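Bifunctional protein PutA (Bdellovibrio bacteriovorus, PDB 5UR2) probably catalyses both steps of proline breakdown to glutamate, an FAD-dependent proline dehydrogenase reaction followed by NAD-dependent oxidation of glutamate semialdehyde. Local coordinates at residues Q7-R13 / R358-A362; R349-H355 / A376-L382; A654-N660 / Y960-M965; A636-P640 / G650-A654. All blocks are in the same frame, centred on the assembly; numbering follows the deposited sequence.

Contact 1 (Q7-R13 / R358-A362)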
# COMPACT_ATOMS: atom_id res chain seq x y z
N GLN B 7 54.44 -0.15 -25.09
CA GLN B 7 53.87 0.53 -23.94
C GLN B 7 54.94 1.23 -23.12
O GLN B 7 54.69 2.30 -22.55
CB GLN B 7 53.06 -0.46 -23.10
CG GLN B 7 51.85 -0.99 -23.87
CD GLN B 7 51.00 0.13 -24.49
OE1 GLN B 7 50.75 1.16 -23.85
NE2 GLN B 7 50.62 -0.03 -25.75
N SER B 8 56.14 0.65 -23.05
CA SER B 8 57.25 1.31 -22.36
C SER B 8 57.73 2.55 -23.11
O SER B 8 58.16 3.52 -22.48
CB SER B 8 58.40 0.34 -22.15
OG SER B 8 59.48 0.66 -23.02
N GLN B 9 57.70 2.53 -24.44
CA GLN B 9 58.13 3.71 -25.18
C GLN B 9 57.10 4.83 -25.10
O GLN B 9 57.46 6.02 -25.09
CB GLN B 9 58.39 3.36 -26.64
CG GLN B 9 59.33 2.18 -26.83
CD GLN B 9 59.72 1.97 -28.29
OE1 GLN B 9 59.91 2.93 -29.04
NE2 GLN B 9 59.84 0.71 -28.69
N ILE B 10 55.81 4.48 -25.05
CA ILE B 10 54.78 5.50 -24.86
C ILE B 10 54.93 6.15 -23.49
O ILE B 10 54.92 7.39 -23.37
CB ILE B 10 53.39 4.88 -25.07
CG1 ILE B 10 53.24 4.47 -26.54
CG2 ILE B 10 52.29 5.85 -24.67
CD1 ILE B 10 52.01 3.68 -26.84
N VAL B 11 55.12 5.34 -22.44
CA VAL B 11 55.32 5.90 -21.10
C VAL B 11 56.49 6.87 -21.09
O VAL B 11 56.43 7.93 -20.45
CB VAL B 11 55.50 4.77 -20.07
CG1 VAL B 11 56.01 5.33 -18.74
CG2 VAL B 11 54.19 4.06 -19.84
N SER B 12 57.57 6.53 -21.79
CA SER B 12 58.74 7.41 -21.86
C SER B 12 58.39 8.75 -22.51
O SER B 12 58.84 9.81 -22.05
CB SER B 12 59.88 6.74 -22.62
OG SER B 12 60.31 5.58 -21.93
N ARG B 13 57.63 8.72 -23.61
CA ARG B 13 57.26 9.98 -24.26
C ARG B 13 56.40 10.84 -23.35
O ARG B 13 56.58 12.06 -23.29
CB ARG B 13 56.55 9.69 -25.58
CG ARG B 13 56.13 10.95 -26.31
CD ARG B 13 57.36 11.77 -26.66
NE ARG B 13 58.37 10.96 -27.34
CZ ARG B 13 58.43 10.77 -28.65
NH1 ARG B 13 57.54 11.36 -29.45
NH2 ARG B 13 59.38 10.00 -29.17
N ARG B 358 48.75 10.97 -21.88
CA ARG B 358 48.84 9.58 -22.31
C ARG B 358 48.37 9.41 -23.75
O ARG B 358 49.10 8.88 -24.61
CB ARG B 358 48.04 8.67 -21.38
CG ARG B 358 47.65 7.31 -21.99
CD ARG B 358 48.85 6.39 -22.20
NE ARG B 358 48.55 5.33 -23.17
CZ ARG B 358 49.27 4.20 -23.30
NH1 ARG B 358 50.31 3.98 -22.51
NH2 ARG B 358 48.94 3.30 -24.22
N THR B 359 47.14 9.88 -24.05
CA THR B 359 46.58 9.80 -25.39
C THR B 359 47.50 10.46 -26.42
O THR B 359 47.79 9.89 -27.48
CB THR B 359 45.21 10.48 -25.42
OG1 THR B 359 44.37 9.90 -24.40
CG2 THR B 359 44.54 10.32 -26.81
N LEU B 360 47.94 11.69 -26.13
CA LEU B 360 48.82 12.39 -27.05
C LEU B 360 50.13 11.63 -27.29
O LEU B 360 50.60 11.53 -28.43
CB LEU B 360 49.11 13.80 -26.52
CG LEU B 360 47.89 14.72 -26.35
CD1 LEU B 360 48.25 15.99 -25.58
CD2 LEU B 360 47.33 15.08 -27.70
N ALA B 361 50.73 11.10 -26.22
CA ALA B 361 52.01 10.39 -26.35
C ALA B 361 51.85 9.10 -27.15
O ALA B 361 52.74 8.73 -27.93
CB ALA B 361 52.60 10.09 -24.97
N ALA B 362 50.74 8.39 -26.96
CA ALA B 362 50.49 7.18 -27.75
C ALA B 362 50.38 7.52 -29.23
O ALA B 362 50.99 6.87 -30.08
CB ALA B 362 49.23 6.49 -27.25
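Two helices, one near the N terminus and one from the proline dehydrogenase barrel, cross at 119° with segment axes 8.5 Å apart at closest approach. Ala361 and Ala362 keep one side of the crossing shallow, which helps the helices approach this closely. Ile10, in the common m,t rotamer, points straight at this surface: its CD1 lies 4.0 Å from Ala362 CB and its CG2 4.3 Å from Ala361 CB. The Arg358 side chain starts sideways from its helix, but its t,p,t conformation brings the guanidinium back to the crossing, where Ile10 CG2 covers one face at 3.5 Å from Arg358 NH1. Gln7, bent by m values at chi1 and chi2, meets the guanidinium edge: Gln7 OE1 accepts hydrogen bonds from Arg358 NH2 (2.8 Å) and Arg358 NH1 (3.2 Å). Arg13 behaves differently. Its aliphatic part lies on Ala361 (Arg13 CG to Ala361 CB, 3.9 Å), while p values at chi2 and chi3 turn the charged end away from 358-362, to a salt bridge with Glu368 farther along the same helix. Apolar contact at the centre is thus flanked by polar links; with the Arg358 charge met by Glu335, docking combines packing with charge pairing.

Contact 2 (R349-H355 / A376-L382). With P5F (N-propargylglycine-modified flavin adenine dinucleotide), chain F.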
# COMPACT_ATOMS: atom_id res chain seq x y z
N ARG B 349 42.85 11.63 -43.20
CA ARG B 349 43.78 12.39 -42.37
C ARG B 349 43.24 12.53 -40.95
O ARG B 349 42.15 13.10 -40.76
CB ARG B 349 44.06 13.76 -42.98
CG ARG B 349 44.78 13.70 -44.33
CD ARG B 349 46.24 13.17 -44.22
NE ARG B 349 47.09 14.06 -43.41
CZ ARG B 349 47.70 15.15 -43.88
NH1 ARG B 349 47.56 15.50 -45.16
NH2 ARG B 349 48.44 15.90 -43.07
N PRO B 350 43.92 11.98 -39.95
CA PRO B 350 43.47 12.16 -38.57
C PRO B 350 43.96 13.47 -37.99
O PRO B 350 45.06 13.94 -38.28
CB PRO B 350 44.10 10.97 -37.84
CG PRO B 350 45.40 10.76 -38.60
CD PRO B 350 45.09 11.08 -40.04
N ALA B 351 43.11 14.06 -37.15
CA ALA B 351 43.52 15.11 -36.23
C ALA B 351 43.12 14.65 -34.84
O ALA B 351 42.01 14.16 -34.65
CB ALA B 351 42.88 16.45 -36.60
N PHE B 352 44.04 14.78 -33.87
CA PHE B 352 43.86 14.20 -32.54
C PHE B 352 43.46 15.29 -31.55
O PHE B 352 44.28 16.13 -31.17
CB PHE B 352 45.12 13.47 -32.10
CG PHE B 352 45.44 12.29 -32.96
CD1 PHE B 352 44.48 11.33 -33.21
CD2 PHE B 352 46.68 12.16 -33.56
CE1 PHE B 352 44.74 10.25 -34.02
CE2 PHE B 352 46.96 11.07 -34.38
CZ PHE B 352 45.99 10.12 -34.61
N ALA B 353 42.20 15.27 -31.14
CA ALA B 353 41.67 16.25 -30.20
C ALA B 353 41.66 15.63 -28.82
O ALA B 353 40.87 14.72 -28.55
CB ALA B 353 40.26 16.68 -30.61
N SER B 354 42.56 16.08 -27.94
CA SER B 354 42.63 15.55 -26.59
C SER B 354 43.58 16.39 -25.76
O SER B 354 44.60 16.86 -26.27
CB SER B 354 43.11 14.09 -26.57
OG SER B 354 43.15 13.62 -25.23
N HIS B 355 43.26 16.55 -24.47
CA HIS B 355 44.16 17.18 -23.51
C HIS B 355 44.92 16.17 -22.65
O HIS B 355 45.65 16.56 -21.73
CB HIS B 355 43.39 18.14 -22.60
CG HIS B 355 42.47 19.06 -23.34
ND1 HIS B 355 41.16 18.74 -23.63
CD2 HIS B 355 42.69 20.28 -23.89
CE1 HIS B 355 40.60 19.73 -24.30
NE2 HIS B 355 41.51 20.68 -24.48
N ALA B 376 52.87 15.84 -40.61
CA ALA B 376 51.63 15.21 -41.06
C ALA B 376 50.57 15.21 -39.97
O ALA B 376 49.38 15.17 -40.28
CB ALA B 376 51.90 13.78 -41.54
N LEU B 377 50.98 15.23 -38.71
CA LEU B 377 50.01 15.13 -37.64
C LEU B 377 49.39 16.49 -37.34
O LEU B 377 49.85 17.54 -37.78
CB LEU B 377 50.66 14.57 -36.38
CG LEU B 377 51.41 13.26 -36.55
CD1 LEU B 377 51.86 12.73 -35.18
CD2 LEU B 377 50.54 12.25 -37.27
N GLU B 378 48.30 16.45 -36.58
CA GLU B 378 47.69 17.67 -36.08
C GLU B 378 47.03 17.36 -34.75
O GLU B 378 46.29 16.37 -34.62
CB GLU B 378 46.67 18.23 -37.06
CG GLU B 378 46.14 19.57 -36.65
CD GLU B 378 45.27 20.18 -37.73
OE1 GLU B 378 45.83 20.56 -38.79
OE2 GLU B 378 44.05 20.30 -37.50
N PHE B 379 47.29 18.19 -33.76
CA PHE B 379 46.68 18.03 -32.45
C PHE B 379 45.74 19.20 -32.19
O PHE B 379 45.94 20.31 -32.69
CB PHE B 379 47.76 17.91 -31.37
CG PHE B 379 48.53 16.62 -31.46
CD1 PHE B 379 47.94 15.43 -31.05
CD2 PHE B 379 49.82 16.58 -31.96
CE1 PHE B 379 48.62 14.23 -31.13
CE2 PHE B 379 50.52 15.38 -32.04
CZ PHE B 379 49.92 14.20 -31.63
N GLN B 380 44.68 18.93 -31.42
CA GLN B 380 43.66 19.95 -31.19
C GLN B 380 43.24 19.95 -29.73
O GLN B 380 43.14 18.90 -29.09
CB GLN B 380 42.44 19.74 -32.12
CG GLN B 380 42.79 19.77 -33.61
CD GLN B 380 41.57 19.72 -34.54
OE1 GLN B 380 40.43 19.78 -34.08
NE2 GLN B 380 41.81 19.61 -35.84
N MET B 381 43.04 21.16 -29.20
CA MET B 381 42.62 21.38 -27.83
C MET B 381 41.69 22.57 -27.78
O MET B 381 41.71 23.44 -28.65
CB MET B 381 43.82 21.65 -26.91
CG MET B 381 44.78 20.51 -26.76
SD MET B 381 46.09 20.98 -25.61
CE MET B 381 47.17 19.56 -25.80
N LEU B 382 40.89 22.64 -26.71
CA LEU B 382 39.96 23.75 -26.55
C LEU B 382 40.70 25.01 -26.13
O LEU B 382 41.67 24.95 -25.36
CB LEU B 382 38.88 23.40 -25.53
CG LEU B 382 38.03 22.15 -25.75
CD1 LEU B 382 37.08 22.04 -24.59
CD2 LEU B 382 37.26 22.20 -27.06
PA P5F F . 40.09 12.69 -20.99
O1A P5F F . 41.34 11.79 -21.29
O2A P5F F . 39.86 13.08 -19.62
O5B P5F F . 38.76 12.06 -21.32
C5B P5F F . 37.50 12.49 -20.82
C4B P5F F . 36.40 11.82 -21.66
O4B P5F F . 36.23 10.45 -21.40
C3B P5F F . 35.01 12.39 -21.53
O3B P5F F . 34.85 13.56 -22.23
C2B P5F F . 34.17 11.30 -22.06
O2B P5F F . 34.17 11.35 -23.45
C1B P5F F . 34.90 10.08 -21.63
N9A P5F F . 34.40 9.48 -20.41
C8A P5F F . 34.27 10.07 -19.16
N7A P5F F . 33.79 9.16 -18.31
C5A P5F F . 33.60 7.94 -18.97
C6A P5F F . 33.11 6.69 -18.61
N6A P5F F . 32.69 6.42 -17.26
N1A P5F F . 33.03 5.70 -19.52
C2A P5F F . 33.41 5.89 -20.80
N3A P5F F . 33.87 7.12 -21.19
C4A P5F F . 33.97 8.14 -20.33
N1 P5F F . 33.06 16.17 -28.41
C2 P5F F . 31.98 15.67 -29.22
O2 P5F F . 31.21 14.64 -28.73
N3 P5F F . 31.71 16.22 -30.52
C4 P5F F . 32.49 17.28 -31.06
O4 P5F F . 32.17 17.77 -32.33
C4X P5F F . 33.63 17.81 -30.20
N5 P5F F . 34.41 18.98 -30.60
C5X P5F F . 35.72 19.13 -29.95
C6 P5F F . 36.80 19.92 -30.62
C7 P5F F . 38.09 19.99 -30.04
C7M P5F F . 39.17 20.79 -30.74
C8 P5F F . 38.37 19.32 -28.81
C8M P5F F . 39.73 19.38 -28.16
C9 P5F F . 37.35 18.58 -28.16
C9A P5F F . 35.99 18.50 -28.77
N10 P5F F . 34.95 17.71 -28.11
C10 P5F F . 33.87 17.25 -28.94
C1' P5F F . 35.07 17.22 -26.71
C2' P5F F . 35.88 15.93 -26.61
O2' P5F F . 35.16 14.91 -27.19
C3' P5F F . 36.27 15.52 -25.19
O3' P5F F . 35.12 15.29 -24.47
C4' P5F F . 37.09 16.55 -24.42
O4' P5F F . 37.82 17.27 -25.36
C5' P5F F . 37.96 15.98 -23.28
O5' P5F F . 38.58 14.75 -23.59
P P5F F . 40.10 14.34 -23.20
O1P P5F F . 40.85 13.31 -24.13
O2P P5F F . 40.74 15.77 -23.02
O3P P5F F . 39.99 14.05 -21.58
C21 P5F F . 32.42 20.67 -30.34
C22 P5F F . 33.47 19.84 -30.58
C23 P5F F . 31.09 20.50 -31.09
O HOH W 1 46.85 13.66 -40.39
O HOH W 2 46.96 13.83 -36.36
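Phe352 lies against Phe379, its CB 3.6 Å from Phe379 CD1, the two rings inclined at 39° with centroids 5.9 Å apart. Both point outward from the sheet toward helix 357-369, where Cys363 and Leu360 meet them, so bulky aromatics suit this layer. Their backbones pair in parallel register: Phe352 N donates to Glu378 O (2.9 Å), Gln380 N to Phe352 O (2.8 Å), and Ser354 N to Gln380 O (3.1 Å). These are the sixth and seventh strands of the proline dehydrogenase TIM barrel, joined by helix 357-369 in a beta-alpha-beta crossover. At the N-terminal end the strands part, and water 2 spans the gap from Pro350 O (2.7 Å) to Glu378 N (3.0 Å). There Arg349 NH2 reaches Ala376 O at 3.0 Å, although the main partner of its charge is Asp185. The C-terminal ends carry the modified flavin. Small Ala353 leaves room for the dimethylbenzene edge, its CB 3.7 Å from P5F C8M, and Leu382 CD2 approaches P5F C8 at 3.5 Å. Ser354 OG donates to P5F O1P (2.6 Å). His355 suits a junction between cofactor and strand: ND1 donates to P5F O2P (3.1 Å), leaving NE2 to accept from Leu382 N at 3.0 Å.

Contact 3 (A654-N660 / Y960-M965)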
# COMPACT_ATOMS: atom_id res chain seq x y z
N ALA B 654 -6.99 -4.22 -16.11
CA ALA B 654 -7.11 -3.99 -14.68
C ALA B 654 -8.34 -4.68 -14.12
O ALA B 654 -8.26 -5.44 -13.15
CB ALA B 654 -7.15 -2.49 -14.36
N ALA B 655 -9.49 -4.48 -14.78
CA ALA B 655 -10.73 -5.11 -14.34
C ALA B 655 -10.61 -6.63 -14.36
O ALA B 655 -10.94 -7.30 -13.38
CB ALA B 655 -11.88 -4.66 -15.24
N ALA B 656 -10.13 -7.17 -15.47
CA ALA B 656 -10.09 -8.62 -15.63
C ALA B 656 -9.04 -9.26 -14.72
O ALA B 656 -9.32 -10.28 -14.07
CB ALA B 656 -9.84 -8.99 -17.09
N VAL B 657 -7.84 -8.66 -14.63
CA VAL B 657 -6.82 -9.29 -13.79
C VAL B 657 -7.26 -9.28 -12.34
O VAL B 657 -6.91 -10.18 -11.56
CB VAL B 657 -5.43 -8.63 -13.96
CG1 VAL B 657 -5.28 -7.41 -13.02
CG2 VAL B 657 -4.34 -9.65 -13.67
N ALA B 658 -8.08 -8.30 -11.95
CA ALA B 658 -8.62 -8.29 -10.59
C ALA B 658 -9.70 -9.33 -10.37
O ALA B 658 -10.22 -9.42 -9.26
CB ALA B 658 -9.18 -6.91 -10.25
N GLY B 659 -10.04 -10.14 -11.37
CA GLY B 659 -11.06 -11.16 -11.22
C GLY B 659 -12.44 -10.74 -11.67
O GLY B 659 -13.40 -11.47 -11.41
N ASN B 660 -12.59 -9.57 -12.28
CA ASN B 660 -13.89 -9.18 -12.80
C ASN B 660 -14.04 -9.64 -14.25
O ASN B 660 -13.06 -9.94 -14.93
CB ASN B 660 -14.06 -7.67 -12.70
CG ASN B 660 -13.83 -7.16 -11.30
OD1 ASN B 660 -14.72 -7.26 -10.43
ND2 ASN B 660 -12.63 -6.61 -11.06
N TYR B 960 -4.52 2.15 -8.21
CA TYR B 960 -5.52 2.05 -9.27
C TYR B 960 -6.24 0.70 -9.27
O TYR B 960 -7.48 0.65 -9.34
CB TYR B 960 -4.88 2.29 -10.62
CG TYR B 960 -5.89 2.32 -11.73
CD1 TYR B 960 -6.76 3.41 -11.86
CD2 TYR B 960 -6.00 1.28 -12.63
CE1 TYR B 960 -7.70 3.46 -12.87
CE2 TYR B 960 -6.95 1.32 -13.66
CZ TYR B 960 -7.80 2.41 -13.77
OH TYR B 960 -8.74 2.46 -14.76
N LEU B 961 -5.49 -0.40 -9.21
CA LEU B 961 -6.09 -1.73 -9.31
C LEU B 961 -7.12 -1.99 -8.21
O LEU B 961 -8.11 -2.70 -8.44
CB LEU B 961 -4.99 -2.79 -9.27
CG LEU B 961 -5.40 -4.21 -9.61
CD1 LEU B 961 -6.08 -4.22 -10.99
CD2 LEU B 961 -4.18 -5.14 -9.56
N LYS B 962 -6.90 -1.43 -7.01
CA LYS B 962 -7.82 -1.64 -5.89
C LYS B 962 -9.22 -1.08 -6.14
O LYS B 962 -10.19 -1.55 -5.52
CB LYS B 962 -7.24 -1.01 -4.62
CG LYS B 962 -5.94 -1.68 -4.13
CD LYS B 962 -5.37 -0.89 -2.97
CE LYS B 962 -4.11 -1.53 -2.45
NZ LYS B 962 -3.64 -0.86 -1.20
N GLN B 963 -9.35 -0.09 -7.03
CA GLN B 963 -10.67 0.45 -7.36
C GLN B 963 -11.56 -0.60 -8.01
O GLN B 963 -12.79 -0.44 -8.01
CB GLN B 963 -10.51 1.64 -8.31
CG GLN B 963 -9.93 2.90 -7.68
CD GLN B 963 -10.94 3.62 -6.81
OE1 GLN B 963 -11.05 3.35 -5.62
NE2 GLN B 963 -11.73 4.49 -7.43
N TYR B 964 -10.98 -1.64 -8.60
CA TYR B 964 -11.71 -2.73 -9.22
C TYR B 964 -11.97 -3.88 -8.25
O TYR B 964 -12.42 -4.94 -8.69
CB TYR B 964 -10.95 -3.24 -10.45
CG TYR B 964 -10.86 -2.21 -11.56
CD1 TYR B 964 -9.85 -1.26 -11.58
CD2 TYR B 964 -11.81 -2.18 -12.56
CE1 TYR B 964 -9.78 -0.31 -12.60
CE2 TYR B 964 -11.75 -1.26 -13.58
CZ TYR B 964 -10.74 -0.32 -13.60
OH TYR B 964 -10.72 0.59 -14.63
N MET B 965 -11.71 -3.68 -6.96
CA MET B 965 -11.78 -4.74 -5.96
C MET B 965 -12.49 -4.21 -4.72
O MET B 965 -12.80 -3.02 -4.62
CB MET B 965 -10.37 -5.28 -5.63
CG MET B 965 -9.70 -5.90 -6.84
SD MET B 965 -8.13 -6.75 -6.54
CE MET B 965 -7.19 -5.44 -5.78
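Ala654 fills the apolar centre, its CB 3.9 Å from Leu961 CD1 and over the face of the Tyr964 ring in a CH-pi contact, 4.2 Å from the centroid. A methyl is about all that fits here, because the ring lies close to the helix backbone: Tyr964 CD2 is 3.6 Å from Ala655 CA. Farther along, Ala658 CB meets Met965 CG at 3.6 Å, and Val657 CG1 touches Leu961 CD1 at 3.9 Å. At one margin the hydroxyls of Tyr960 and Tyr964 are hydrogen-bonded, OH to OH 2.7 Å. At the other, Asn660 ND2 donates to Tyr964 O (2.9 Å) and to Ala655 O (3.0 Å), while its OD1 accepts from the backbone of Arg632 and Gly633; an amide suits a place needing both donor and acceptor. Gly659, with positive phi, makes the turn into Asn660. Helix 646-657 thus ends in a Schellman motif, packed in the aldehyde dehydrogenase fold against the approach to its C-terminal strand 965-973.

Contact 4 (A636-P640 / G650-A654)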
# COMPACT_ATOMS: atom_id res chain seq x y z
N ALA B 636 -18.32 -2.53 -16.64
CA ALA B 636 -18.60 -1.85 -17.89
C ALA B 636 -17.44 -0.92 -18.21
O ALA B 636 -17.07 -0.09 -17.38
CB ALA B 636 -19.91 -1.06 -17.80
N VAL B 637 -16.86 -1.08 -19.40
CA VAL B 637 -15.71 -0.29 -19.84
C VAL B 637 -16.14 0.57 -21.03
O VAL B 637 -16.50 0.05 -22.09
CB VAL B 637 -14.52 -1.20 -20.20
CG1 VAL B 637 -13.43 -0.40 -20.90
CG2 VAL B 637 -13.98 -1.87 -18.93
N ILE B 638 -16.10 1.88 -20.84
CA ILE B 638 -16.51 2.84 -21.86
C ILE B 638 -15.29 3.72 -22.14
O ILE B 638 -14.96 4.62 -21.36
CB ILE B 638 -17.73 3.65 -21.41
CG1 ILE B 638 -18.86 2.68 -21.09
CG2 ILE B 638 -18.18 4.69 -22.47
CD1 ILE B 638 -20.20 3.33 -20.95
N ALA B 639 -14.63 3.45 -23.27
CA ALA B 639 -13.28 3.92 -23.52
C ALA B 639 -13.27 5.00 -24.59
O ALA B 639 -14.14 5.04 -25.46
CB ALA B 639 -12.35 2.78 -23.95
N PRO B 640 -12.29 5.89 -24.56
CA PRO B 640 -12.23 6.97 -25.56
C PRO B 640 -11.50 6.55 -26.82
O PRO B 640 -11.05 5.40 -26.94
CB PRO B 640 -11.47 8.07 -24.81
CG PRO B 640 -10.47 7.29 -24.00
CD PRO B 640 -11.21 6.00 -23.56
N GLY B 650 -5.84 -0.72 -20.62
CA GLY B 650 -5.63 -0.55 -19.19
C GLY B 650 -6.89 -0.80 -18.37
O GLY B 650 -6.86 -1.45 -17.32
N MET B 651 -8.02 -0.25 -18.83
CA MET B 651 -9.29 -0.50 -18.13
C MET B 651 -9.64 -1.98 -18.15
O MET B 651 -9.97 -2.57 -17.11
CB MET B 651 -10.42 0.32 -18.77
CG MET B 651 -10.30 1.85 -18.63
SD MET B 651 -11.49 2.67 -19.75
CE MET B 651 -11.72 4.24 -18.94
N VAL B 652 -9.52 -2.62 -19.32
CA VAL B 652 -9.95 -4.01 -19.47
C VAL B 652 -9.05 -4.95 -18.67
O VAL B 652 -9.54 -5.87 -18.00
CB VAL B 652 -9.99 -4.41 -20.96
CG1 VAL B 652 -10.23 -5.92 -21.12
CG2 VAL B 652 -11.09 -3.68 -21.68
N THR B 653 -7.72 -4.78 -18.76
CA THR B 653 -6.83 -5.70 -18.07
C THR B 653 -6.87 -5.48 -16.56
O THR B 653 -6.79 -6.45 -15.79
CB THR B 653 -5.39 -5.60 -18.57
OG1 THR B 653 -4.91 -4.25 -18.42
CG2 THR B 653 -5.28 -6.02 -20.01
N ALA B 654 -6.99 -4.22 -16.11
CA ALA B 654 -7.11 -3.99 -14.68
C ALA B 654 -8.34 -4.68 -14.12
O ALA B 654 -8.26 -5.44 -13.15
CB ALA B 654 -7.15 -2.49 -14.36
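Ala636 opens the segment within strand 623-638, where its backbone bonds to the adjacent strand 711-717 and its small side chain faces Thr711. Val637 is next and points at the helix. Its CG1 lies 3.8 Å from Met651 CB and 4.1 Å from Val652 CG2, so a beta-branched residue, at home in an extended strand, presents one methyl that touches two consecutive helical residues. The strand and helix segments run almost antiparallel, at 166°, with axes 9.0 Å apart. This is the first half of a beta-alpha-beta crossover in the Rossmann-type core of the aldehyde dehydrogenase domain: the chain leaves strand 623-638, returns through helix 646-657, and enters strand 661-665, which pairs in parallel with the first. Ile638 follows the alternation of a strand and turns its side chain away, onto Phe716, yet its carbonyl O is 4.1 Å from Met651 CE. At Ala639 the side chain again points toward the helix, its small CB 4.3 Å from Met651 SD. A long, unbranched methionine suits this position because its extended chain reaches from Val637 to Ile638 O and Ala639 CB. Pro640 packs on Ile647 and Thr717; the Met651 side chain is about 6 Å from that of Glu746, a predicted active-site residue.

How the contacts relate
From the N terminus, contact 1 opens first and closes some 345 residues later, tying helix 6-22 to helix 357-369 of the proline dehydrogenase barrel. Contact 2 opens inside that long loop and crosses it: helix 357-369, which receives the N-terminal helix, also connects the two strands of contact 2, and Leu360 packs on Phe379 and Met381. Much farther along, contact 4 closes a short loop between strand 623-638 and helix 646-657. Contact 3 then starts from the same helix, sharing Ala654, and closes 300 residues later near the C-terminal strand. The two pairs lie on opposite sides of the chain's centre, with contacts 2 and 3 centred about 62 Å apart.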